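Local coordinates for cystatin-2 (PDB 3L0R), which inhibits a broad range of cysteine proteinases, among them the mammalian cathepsins B, C, H, L and S, at residues 20-28 with 100-108. Sequence-based numbering, arbitrary orientation.
Sequences LAHFATSSQ and QKSVTSYRC
Tyr106 swings its ring toward helix 15-25 with CG anti to the backbone N (chi1 -164°), and Thr25 meets it with OG1 anti to its own carbonyl carbon. Tyr106 OH donates to Thr25 OG1 at 2.8 Å. That oxygen lies at the ring edge, near its plane. Thr25 OG1 in turn gives its proton to Ala21 O, a short chain of hydrogen bonds running from the ring to the helix backbone. Thr25 N reaches the same carbonyl from the opposite face of its plane.

Gln28 covers one face of the tyrosine. Gln28 CG sits over the ring centre, 3.6 Å from the Tyr106 centroid, in a CH-pi contact. The bend at chi2 lays the amide over the CG and CD1 side of the ring, its plane 14° from the ring's. Gln28 NE2 donates a nearly straight hydrogen bond to Ala24 O at 3.1 Å, in the plane of the amide, which holds the amide flat against the ring. Ala24 CB touches the ring edge, 4.0 Å from Tyr106 CE1.

This is the cystatin fold, an antiparallel sheet wrapped round one helix. Strand 100-108 is an outer strand of that sheet and crosses helix 20-25 at -67°. A classic beta bulge at Thr104 and Ser105, facing Val91, separates Val103 from Tyr106. Val103 CG2 packs against Phe23 CE2 at 3.9 Å and near Ala24. Nearer the start of the strand, Lys101 CB touches Phe23 CZ at 3.8 Å. Lys101 CD lies over one face of that ring and meets Leu20 CD2 at 3.7 Å. A leucine in place of Tyr106 would probably leave Thr25 OG1 without its donor and the Gln28 amide without a flat surface to lie on.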
loop_
_atom_site.group_PDB
_atom_site.type_symbol
_atom_site.label_atom_id
_atom_site.label_comp_id
_atom_site.label_asym_id
_atom_site.label_seq_id
_atom_site.Cartn_x
_atom_site.Cartn_y
_atom_site.Cartn_z
ATOM N N LEU A 20 -4.865 1.696 -3.176
ATOM C CA LEU A 20 -4.774 1.173 -1.817
ATOM C C LEU A 20 -3.316 1.019 -1.361
ATOM O O LEU A 20 -2.992 1.255 -0.193
ATOM C CB LEU A 20 -5.535 -0.158 -1.706
ATOM C CG LEU A 20 -7.062 -0.094 -1.636
ATOM C CD1 LEU A 20 -7.649 -1.420 -2.085
ATOM C CD2 LEU A 20 -7.593 0.245 -0.256
ATOM N N ALA A 21 -2.456 0.621 -2.299
ATOM C CA ALA A 21 -1.028 0.452 -2.054
ATOM C C ALA A 21 -0.394 1.778 -1.665
ATOM O O ALA A 21 0.387 1.843 -0.708
ATOM C CB ALA A 21 -0.337 -0.151 -3.257
ATOM N N HIS A 22 -0.761 2.840 -2.363
ATOM C CA HIS A 22 -0.290 4.159 -2.019
ATOM C C HIS A 22 -0.794 4.598 -0.659
ATOM O O HIS A 22 -0.046 5.189 0.124
ATOM C CB HIS A 22 -0.728 5.157 -3.083
ATOM C CG HIS A 22 0.157 5.171 -4.291
ATOM N ND1 HIS A 22 1.442 5.663 -4.262
ATOM C CD2 HIS A 22 -0.062 4.766 -5.563
ATOM C CE1 HIS A 22 1.975 5.565 -5.468
ATOM N NE2 HIS A 22 1.081 5.026 -6.275
ATOM N N PHE A 23 -2.062 4.319 -0.379
ATOM C CA PHE A 23 -2.650 4.647 0.913
ATOM C C PHE A 23 -1.840 4.011 2.033
ATOM O O PHE A 23 -1.502 4.659 3.009
ATOM C CB PHE A 23 -4.124 4.200 1.003
ATOM C CG PHE A 23 -4.645 4.157 2.412
ATOM C CD1 PHE A 23 -5.002 5.342 3.076
ATOM C CD2 PHE A 23 -4.737 2.944 3.101
ATOM C CE1 PHE A 23 -5.457 5.307 4.390
ATOM C CE2 PHE A 23 -5.178 2.902 4.419
ATOM C CZ PHE A 23 -5.547 4.082 5.064
ATOM N N ALA A 24 -1.519 2.738 1.874
ATOM C CA ALA A 24 -0.831 1.991 2.918
ATOM C C ALA A 24 0.626 2.439 3.064
ATOM O O ALA A 24 1.164 2.498 4.182
ATOM C CB ALA A 24 -0.910 0.495 2.629
ATOM N N THR A 25 1.255 2.758 1.939
ATOM C CA THR A 25 2.668 3.115 1.922
ATOM C C THR A 25 2.905 4.537 2.435
ATOM O O THR A 25 3.836 4.785 3.220
ATOM C CB THR A 25 3.247 2.919 0.504
ATOM O OG1 THR A 25 3.176 1.523 0.179
ATOM C CG2 THR A 25 4.696 3.371 0.408
ATOM N N SER A 26 2.058 5.464 1.990
ATOM C CA SER A 26 2.155 6.871 2.364
ATOM C C SER A 26 2.023 7.019 3.886
ATOM O O SER A 26 2.338 8.047 4.489
ATOM C CB SER A 26 1.033 7.645 1.664
ATOM O OG SER A 26 -0.248 7.430 2.259
ATOM N N SER A 27 1.553 5.951 4.486
ATOM C CA SER A 27 1.104 5.972 5.834
ATOM C C SER A 27 2.232 5.486 6.768
ATOM O O SER A 27 2.120 5.567 7.992
ATOM C CB SER A 27 -0.115 5.058 5.869
ATOM O OG SER A 27 -0.599 4.950 7.152
ATOM N N GLN A 28 3.322 5.001 6.163
ATOM C CA GLN A 28 4.471 4.450 6.884
ATOM C C GLN A 28 5.534 5.524 7.057
ATOM O O GLN A 28 6.409 5.674 6.201
ATOM C CB GLN A 28 5.048 3.250 6.115
ATOM C CG GLN A 28 4.033 2.140 5.862
ATOM C CD GLN A 28 3.304 1.746 7.135
ATOM O OE1 GLN A 28 3.935 1.440 8.146
ATOM N NE2 GLN A 28 1.973 1.765 7.096
ATOM N N GLN A 100 -14.061 3.749 6.405
ATOM C CA GLN A 100 -12.843 3.556 7.181
ATOM C C GLN A 100 -11.924 2.518 6.590
ATOM O O GLN A 100 -12.357 1.415 6.235
ATOM C CB GLN A 100 -13.154 3.231 8.631
ATOM C CG GLN A 100 -13.061 4.449 9.486
ATOM C CD GLN A 100 -13.361 4.162 10.926
ATOM O OE1 GLN A 100 -12.517 3.605 11.643
ATOM N NE2 GLN A 100 -14.567 4.550 11.380
ATOM N N LYS A 101 -10.662 2.918 6.467
ATOM C CA LYS A 101 -9.557 2.070 6.037
ATOM C C LYS A 101 -8.488 2.168 7.114
ATOM O O LYS A 101 -8.149 3.260 7.577
ATOM C CB LYS A 101 -8.974 2.554 4.703
ATOM C CG LYS A 101 -9.876 2.372 3.513
ATOM C CD LYS A 101 -9.112 2.601 2.209
ATOM C CE LYS A 101 -9.332 3.999 1.588
ATOM N NZ LYS A 101 -10.452 4.057 0.555
ATOM N N SER A 102 -7.971 1.028 7.534
ATOM C CA SER A 102 -6.839 1.006 8.437
ATOM C C SER A 102 -5.799 0.013 7.941
ATOM O O SER A 102 -6.105 -0.940 7.221
ATOM C CB SER A 102 -7.279 0.691 9.864
ATOM O OG SER A 102 -8.446 -0.094 9.878
ATOM N N VAL A 103 -4.547 0.260 8.294
ATOM C CA VAL A 103 -3.489 -0.642 7.888
ATOM C C VAL A 103 -3.351 -1.651 9.007
ATOM O O VAL A 103 -2.873 -1.325 10.111
ATOM C CB VAL A 103 -2.187 0.108 7.626
ATOM C CG1 VAL A 103 -1.102 -0.862 7.168
ATOM C CG2 VAL A 103 -2.423 1.196 6.578
ATOM N N THR A 104 -3.820 -2.870 8.741
ATOM C CA THR A 104 -3.719 -3.939 9.741
ATOM C C THR A 104 -2.256 -4.303 10.029
ATOM O O THR A 104 -1.875 -4.469 11.179
ATOM C CB THR A 104 -4.491 -5.181 9.302
ATOM O OG1 THR A 104 -5.840 -4.802 9.025
ATOM C CG2 THR A 104 -4.489 -6.234 10.398
ATOM N N SER A 105 -1.452 -4.421 8.976
ATOM C CA SER A 105 -0.049 -4.788 9.101
ATOM C C SER A 105 0.676 -4.344 7.854
ATOM O O SER A 105 0.084 -4.214 6.791
ATOM C CB SER A 105 0.139 -6.304 9.333
ATOM O OG SER A 105 -0.330 -7.101 8.250
ATOM N N TYR A 106 1.964 -4.089 7.993
ATOM C CA TYR A 106 2.784 -3.660 6.886
ATOM C C TYR A 106 4.170 -4.227 7.145
ATOM O O TYR A 106 4.870 -3.805 8.074
ATOM C CB TYR A 106 2.790 -2.131 6.794
ATOM C CG TYR A 106 3.298 -1.583 5.483
ATOM C CD1 TYR A 106 2.432 -0.944 4.590
ATOM C CD2 TYR A 106 4.647 -1.651 5.152
ATOM C CE1 TYR A 106 2.893 -0.407 3.385
ATOM C CE2 TYR A 106 5.125 -1.109 3.956
ATOM C CZ TYR A 106 4.247 -0.496 3.076
ATOM O OH TYR A 106 4.731 0.026 1.901
ATOM N N ARG A 107 4.552 -5.202 6.324
ATOM C CA ARG A 107 5.714 -6.032 6.619
ATOM C C ARG A 107 6.628 -6.135 5.420
ATOM O O ARG A 107 6.246 -6.664 4.369
ATOM C CB ARG A 107 5.283 -7.421 7.123
ATOM C CG ARG A 107 4.386 -7.356 8.343
ATOM C CD ARG A 107 4.142 -8.697 8.990
ATOM N NE ARG A 107 3.235 -8.516 10.126
ATOM C CZ ARG A 107 2.208 -9.308 10.425
ATOM N NH1 ARG A 107 1.955 -10.376 9.688
ATOM N NH2 ARG A 107 1.440 -9.034 11.468
ATOM N N CYS A 108 7.844 -5.624 5.585
ATOM C CA CYS A 108 8.799 -5.636 4.500
ATOM C C CYS A 108 9.876 -6.694 4.651
ATOM O O CYS A 108 10.657 -6.693 5.596
ATOM C CB CYS A 108 9.384 -4.250 4.271
ATOM S SG CYS A 108 8.094 -3.042 4.050
#